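Local coordinates for serine-tRNA ligase (PDB 6BLJ), which probably attaches serine to its cognate tRNA in the cytosol, by way of a seryl-adenylate, and is seen here with AMP bound, at residues L268-G273 against D277-A282; Q286-F291 against I304-M309. All coordinates share one frame; numbering follows the deposited sequence. Where two conformers were deposited one is given.

Both contacts belong to the class II synthetase core, and they follow one another along the chain. Interaction 1 is the beta hairpin of strands 270-272 and 278-280. Interaction 2 comes next and sets helix 285-290 against strand 304-313 of the large mixed sheet. Their centres are about 18 Å apart. They touch where Ile-281 CD1 lies 3.9 Å from Pro-287 CG, and the amide of Ala-282 is hydrogen-bonded to OE1 of Gln-286. The AMP is about 7 Å from the side chain of Ala-282 and about 13 Å from that of Ile-288. Both contacts also reach the second subunit, so this part of the core lies near both the AMP site and that interface.

Interaction 1 of 2, residues L268-G273 against D277-A282; sequences LYTVTG and DKYLIA
Val-271 and Leu-280 interlock on one face of this antiparallel hairpin. In one of its two conformers, Val-271 lays CG2 against CG and CD2 of Leu-280, and the side chains cross at about a right angle. CD1 of Leu-280 also reaches CB of Tyr-269, at 3.9 Å. On the other face, CB of Leu-268 lies 3.7 Å from CD1 of Tyr-279. CG of Leu-268, anti to its carbonyl carbon (chi1 -62°), carries CD1 over one face of that ring, near the rim. CD2 of Leu-268 fits between O of Leu-280 (3.6 Å) and CB of Ala-282 (4.0 Å). N of Leu-280 donates to O of Tyr-269 at 3.1 Å, and the Tyr-279 ring edge lies in plane beside the same O. Val-271 and Lys-278 form a hydrogen-bonded pair. At the end away from the turn, a water accepts from N of Tyr-269 and donates to O of Leu-280. At the turn end, CG2 of Thr-272 packs on the Asp-277 carboxylate. Strand 278-280 is the middle of a three-stranded sheet, next to strand 249-251. Helix 252-256 packs on Leu-268 and Tyr-279. Strand 270-272 pairs with a strand of the second subunit, which carries the sheet across the interface.

Interaction 2 of 2, residues Q286-F291 against I304-M309; sequences QPIAAF and IKYCGM
Ile-288 is the first residue of 286-291 to touch segment 304-309, and it does so with two branches. CD1 of Ile-288 rests 3.6 Å from CA of Gly-308, which has no side chain. CG2 of Ile-288, anti to the backbone N, turns to the Tyr-306 ring and meets CD2 of Tyr-306 at 4.1 Å. The two side chains cross obliquely. The helix then turns through Ala-289 and Ala-290, with N of Ala-290 bonded to O of Gln-286. Phe-291 follows, its N bonded to O of Pro-287. Its CG is anti to the backbone N (chi1 -177°), and the ring extends toward the strand. There CE2 of Phe-291 approaches OH of Tyr-306 at 3.6 Å, and the side chains cross at about a right angle. No hydrogen bond joins the two segments. Tyr-306 thus lies against both Ile-288 and Phe-291, three residues apart in the sequence. All four touching residues are buried; the contact is van der Waals packing, with the Tyr-306 hydroxyl against the Phe-291 ring. Lys-295 makes a cation-pi contact with Phe-291, and Phe-216 of the second subunit meets that ring edge-to-face. Strand 304-313 runs between strand 242-245, parallel to it, and the antiparallel strand 332-342. Ile-244 and Phe-339 of these neighbours also pack on Ile-288, which therefore meets residues of three adjacent strands of the mixed sheet.

Interaction 1 of 2, residues L268-G273 against D277-A282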
loop_
_atom_site.group_PDB
_atom_site.type_symbol
_atom_site.label_atom_id
_atom_site.label_comp_id
_atom_site.label_asym_id
_atom_site.label_seq_id
_atom_site.Cartn_x
_atom_site.Cartn_y
_atom_site.Cartn_z
ATOM N N LEU A 268 1.321 8.542 2.475
ATOM C CA LEU A 268 1.008 8.418 3.898
ATOM C C LEU A 268 1.445 7.070 4.471
ATOM O O LEU A 268 1.032 6.024 3.976
ATOM C CB LEU A 268 -0.494 8.603 4.122
ATOM C CG LEU A 268 -1.002 9.983 3.700
ATOM C CD1 LEU A 268 -2.537 10.060 3.855
ATOM C CD2 LEU A 268 -0.342 11.053 4.533
ATOM N N TYR A 269 2.249 7.097 5.531
ATOM C CA TYR A 269 2.513 5.878 6.292
ATOM C C TYR A 269 1.296 5.471 7.128
ATOM O O TYR A 269 0.555 6.315 7.640
ATOM C CB TYR A 269 3.691 6.080 7.248
ATOM C CG TYR A 269 5.073 6.226 6.610
ATOM C CD1 TYR A 269 5.858 5.107 6.323
ATOM C CD2 TYR A 269 5.599 7.485 6.347
ATOM C CE1 TYR A 269 7.132 5.240 5.775
ATOM C CE2 TYR A 269 6.877 7.640 5.795
ATOM C CZ TYR A 269 7.638 6.524 5.508
ATOM O OH TYR A 269 8.904 6.676 4.986
ATOM N N THR A 270 1.125 4.164 7.326
ATOM C CA THR A 270 0.121 3.652 8.258
ATOM C C THR A 270 0.775 3.347 9.604
ATOM O O THR A 270 1.917 2.874 9.651
ATOM C CB THR A 270 -0.542 2.388 7.691
ATOM O OG1 THR A 270 -1.250 2.724 6.493
ATOM C CG2 THR A 270 -1.525 1.769 8.695
ATOM N N VAL A 271 0.058 3.609 10.701
ATOM C CA VAL A 271 0.552 3.370 12.058
ATOM C C VAL A 271 -0.453 2.508 12.807
ATOM O O VAL A 271 -1.636 2.868 12.872
ATOM C CB VAL A 271 0.768 4.697 12.807
ATOM C CG1 VAL A 271 0.924 4.447 14.302
ATOM C CG2 VAL A 271 1.967 5.394 12.246
ATOM N N THR A 272 0.003 1.385 13.377
ATOM C CA THR A 272 -0.888 0.450 14.054
ATOM C C THR A 272 -0.371 0.092 15.446
ATOM O O THR A 272 0.815 0.224 15.747
ATOM C CB THR A 272 -1.053 -0.847 13.253
ATOM O OG1 THR A 272 0.208 -1.520 13.218
ATOM C CG2 THR A 272 -1.498 -0.551 11.818
ATOM N N GLY A 273 -1.283 -0.403 16.282
ATOM C CA GLY A 273 -0.920 -0.964 17.565
ATOM C C GLY A 273 -1.723 -0.456 18.754
ATOM O O GLY A 273 -1.792 -1.140 19.783
ATOM N N ASP A 277 -6.363 2.002 13.515
ATOM C CA ASP A 277 -5.244 2.291 12.627
ATOM C C ASP A 277 -5.231 3.763 12.245
ATOM O O ASP A 277 -6.275 4.388 12.054
ATOM C CB ASP A 277 -5.303 1.430 11.365
ATOM C CG ASP A 277 -5.013 -0.029 11.654
ATOM O OD1 ASP A 277 -4.776 -0.354 12.834
ATOM O OD2 ASP A 277 -5.019 -0.845 10.713
ATOM N N LYS A 278 -4.039 4.322 12.131
ATOM C CA LYS A 278 -3.916 5.743 11.882
ATOM C C LYS A 278 -2.936 5.965 10.743
ATOM O O LYS A 278 -2.275 5.036 10.281
ATOM C CB LYS A 278 -3.443 6.445 13.154
ATOM C CG LYS A 278 -4.406 6.294 14.325
ATOM C CD LYS A 278 -3.785 6.926 15.554
ATOM C CE LYS A 278 -4.440 6.428 16.809
ATOM N NZ LYS A 278 -4.127 5.000 17.061
ATOM N N TYR A 279 -2.840 7.214 10.300
ATOM C CA TYR A 279 -1.825 7.636 9.349
ATOM C C TYR A 279 -0.910 8.648 10.023
ATOM O O TYR A 279 -1.386 9.509 10.759
ATOM C CB TYR A 279 -2.411 8.314 8.095
ATOM C CG TYR A 279 -3.191 7.445 7.131
ATOM C CD1 TYR A 279 -2.554 6.478 6.368
ATOM C CD2 TYR A 279 -4.548 7.665 6.910
ATOM C CE1 TYR A 279 -3.257 5.704 5.453
ATOM C CE2 TYR A 279 -5.259 6.904 5.989
ATOM C CZ TYR A 279 -4.610 5.926 5.273
ATOM O OH TYR A 279 -5.317 5.163 4.377
ATOM N N LEU A 280 0.389 8.592 9.719
ATOM C CA LEU A 280 1.268 9.704 10.065
ATOM C C LEU A 280 0.955 10.877 9.141
ATOM O O LEU A 280 0.726 10.699 7.941
ATOM C CB LEU A 280 2.739 9.308 9.914
ATOM C CG LEU A 280 3.283 8.241 10.873
ATOM C CD1 LEU A 280 4.710 7.864 10.520
ATOM C CD2 LEU A 280 3.210 8.733 12.325
ATOM N N ILE A 281 0.945 12.084 9.692
ATOM C CA ILE A 281 0.603 13.242 8.868
ATOM C C ILE A 281 1.752 13.597 7.930
ATOM O O ILE A 281 2.937 13.447 8.269
ATOM C CB ILE A 281 0.209 14.435 9.750
ATOM C CG1 ILE A 281 1.409 14.960 10.555
ATOM C CG2 ILE A 281 -0.976 14.023 10.641
ATOM C CD1 ILE A 281 1.078 16.292 11.374
ATOM N N ALA A 282 1.394 14.059 6.727
ATOM C CA ALA A 282 2.343 14.597 5.756
ATOM C C ALA A 282 2.600 16.086 5.948
ATOM O O ALA A 282 3.606 16.594 5.443
ATOM C CB ALA A 282 1.831 14.357 4.317
HETATM O O HOH W 1 2.719 9.787 6.468
HETATM O O HOH W 2 -2.477 2.882 15.839
HETATM O O HOH W 3 -4.179 0.551 15.436
#

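Interaction 2 of 2, residues Q286-F291 against I304-M309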
loop_
_atom_site.group_PDB
_atom_site.type_symbol
_atom_site.label_atom_id
_atom_site.label_comp_id
_atom_site.label_asym_id
_atom_site.label_seq_id
_atom_site.Cartn_x
_atom_site.Cartn_y
_atom_site.Cartn_z
ATOM N N GLN A 286 -3.069 19.011 7.526
ATOM C CA GLN A 286 -4.083 17.962 7.632
ATOM C C GLN A 286 -4.779 17.954 8.993
ATOM O O GLN A 286 -6.023 17.986 9.023
ATOM C CB GLN A 286 -3.450 16.606 7.273
ATOM C CG GLN A 286 -3.167 16.473 5.751
ATOM C CD GLN A 286 -2.144 15.377 5.414
ATOM O OE1 GLN A 286 -1.396 14.908 6.279
ATOM N NE2 GLN A 286 -2.127 14.960 4.157
ATOM N N PRO A 287 -4.080 17.891 10.139
ATOM C CA PRO A 287 -4.810 17.951 11.417
ATOM C C PRO A 287 -5.409 19.319 11.712
ATOM O O PRO A 287 -6.457 19.399 12.369
ATOM C CB PRO A 287 -3.743 17.571 12.461
ATOM C CG PRO A 287 -2.419 17.928 11.808
ATOM C CD PRO A 287 -2.645 17.588 10.343
ATOM N N ILE A 288 -4.786 20.404 11.255
ATOM C CA ILE A 288 -5.359 21.719 11.526
ATOM C C ILE A 288 -6.670 21.898 10.761
ATOM O O ILE A 288 -7.609 22.536 11.253
ATOM C CB ILE A 288 -4.341 22.831 11.205
ATOM C CG1 ILE A 288 -3.133 22.743 12.158
ATOM C CG2 ILE A 288 -4.992 24.213 11.329
ATOM C CD1 ILE A 288 -1.990 23.656 11.756
ATOM N N ALA A 289 -6.747 21.365 9.538
ATOM C CA ALA A 289 -8.020 21.344 8.822
ATOM C C ALA A 289 -9.061 20.532 9.583
ATOM O O ALA A 289 -10.179 21.000 9.813
ATOM C CB ALA A 289 -7.827 20.783 7.408
ATOM N N ALA A 290 -8.706 19.311 9.999
ATOM C CA ALA A 290 -9.670 18.459 10.695
ATOM C C ALA A 290 -10.112 19.083 12.017
ATOM O O ALA A 290 -11.240 18.857 12.461
ATOM C CB ALA A 290 -9.071 17.066 10.928
ATOM N N PHE A 291 -9.245 19.901 12.625
ATOM C CA PHE A 291 -9.568 20.650 13.838
ATOM C C PHE A 291 -10.850 21.461 13.678
ATOM O O PHE A 291 -11.552 21.715 14.664
ATOM C CB PHE A 291 -8.374 21.568 14.168
ATOM C CG PHE A 291 -8.507 22.379 15.445
ATOM C CD1 PHE A 291 -7.917 21.944 16.624
ATOM C CD2 PHE A 291 -9.142 23.617 15.445
ATOM C CE1 PHE A 291 -8.010 22.705 17.804
ATOM C CE2 PHE A 291 -9.235 24.373 16.606
ATOM C CZ PHE A 291 -8.669 23.922 17.785
ATOM N N ILE A 304 -9.259 33.353 10.717
ATOM C CA ILE A 304 -8.579 32.548 11.727
ATOM C C ILE A 304 -7.209 32.190 11.177
ATOM O O ILE A 304 -7.112 31.525 10.143
ATOM C CB ILE A 304 -9.373 31.280 12.070
ATOM C CG1 ILE A 304 -10.771 31.637 12.568
ATOM C CG2 ILE A 304 -8.633 30.449 13.106
ATOM C CD1 ILE A 304 -11.663 30.442 12.706
ATOM N N LYS A 305 -6.154 32.612 11.862
ATOM C CA LYS A 305 -4.789 32.435 11.379
ATOM C C LYS A 305 -4.021 31.537 12.343
ATOM O O LYS A 305 -3.986 31.804 13.550
ATOM C CB LYS A 305 -4.075 33.779 11.242
ATOM C CG LYS A 305 -4.730 34.799 10.287
ATOM C CD LYS A 305 -3.917 36.099 10.284
ATOM C CE LYS A 305 -4.517 37.166 9.379
ATOM N NZ LYS A 305 -3.668 38.390 9.364
ATOM N N TYR A 306 -3.428 30.466 11.815
ATOM C CA TYR A 306 -2.665 29.510 12.613
ATOM C C TYR A 306 -1.243 29.398 12.092
ATOM O O TYR A 306 -1.004 29.458 10.878
ATOM C CB TYR A 306 -3.311 28.121 12.606
ATOM C CG TYR A 306 -4.489 28.001 13.546
ATOM C CD1 TYR A 306 -4.306 28.044 14.920
ATOM C CD2 TYR A 306 -5.780 27.813 13.061
ATOM C CE1 TYR A 306 -5.385 27.937 15.805
ATOM C CE2 TYR A 306 -6.863 27.680 13.934
ATOM C CZ TYR A 306 -6.651 27.745 15.302
ATOM O OH TYR A 306 -7.707 27.629 16.167
ATOM N N CYS A 307 -0.307 29.261 13.026
ATOM C CA CYS A 307 1.102 28.978 12.754
ATOM C C CYS A 307 1.314 27.525 13.166
ATOM O O CYS A 307 1.590 27.239 14.328
ATOM C CB CYS A 307 2.032 29.943 13.546
ATOM S SG CYS A 307 3.756 29.413 13.547
ATOM N N GLY A 308 1.159 26.607 12.212
ATOM C CA GLY A 308 1.209 25.185 12.530
ATOM C C GLY A 308 2.637 24.678 12.626
ATOM O O GLY A 308 3.511 25.066 11.856
ATOM N N MET A 309 2.848 23.756 13.555
ATOM C CA MET A 309 4.172 23.214 13.813
ATOM C C MET A 309 4.059 21.705 13.942
ATOM O O MET A 309 3.255 21.223 14.745
ATOM C CB MET A 309 4.719 23.819 15.112
ATOM C CG MET A 309 5.999 23.229 15.630
ATOM S SD MET A 309 6.295 23.890 17.291
ATOM C CE MET A 309 7.913 23.158 17.589
#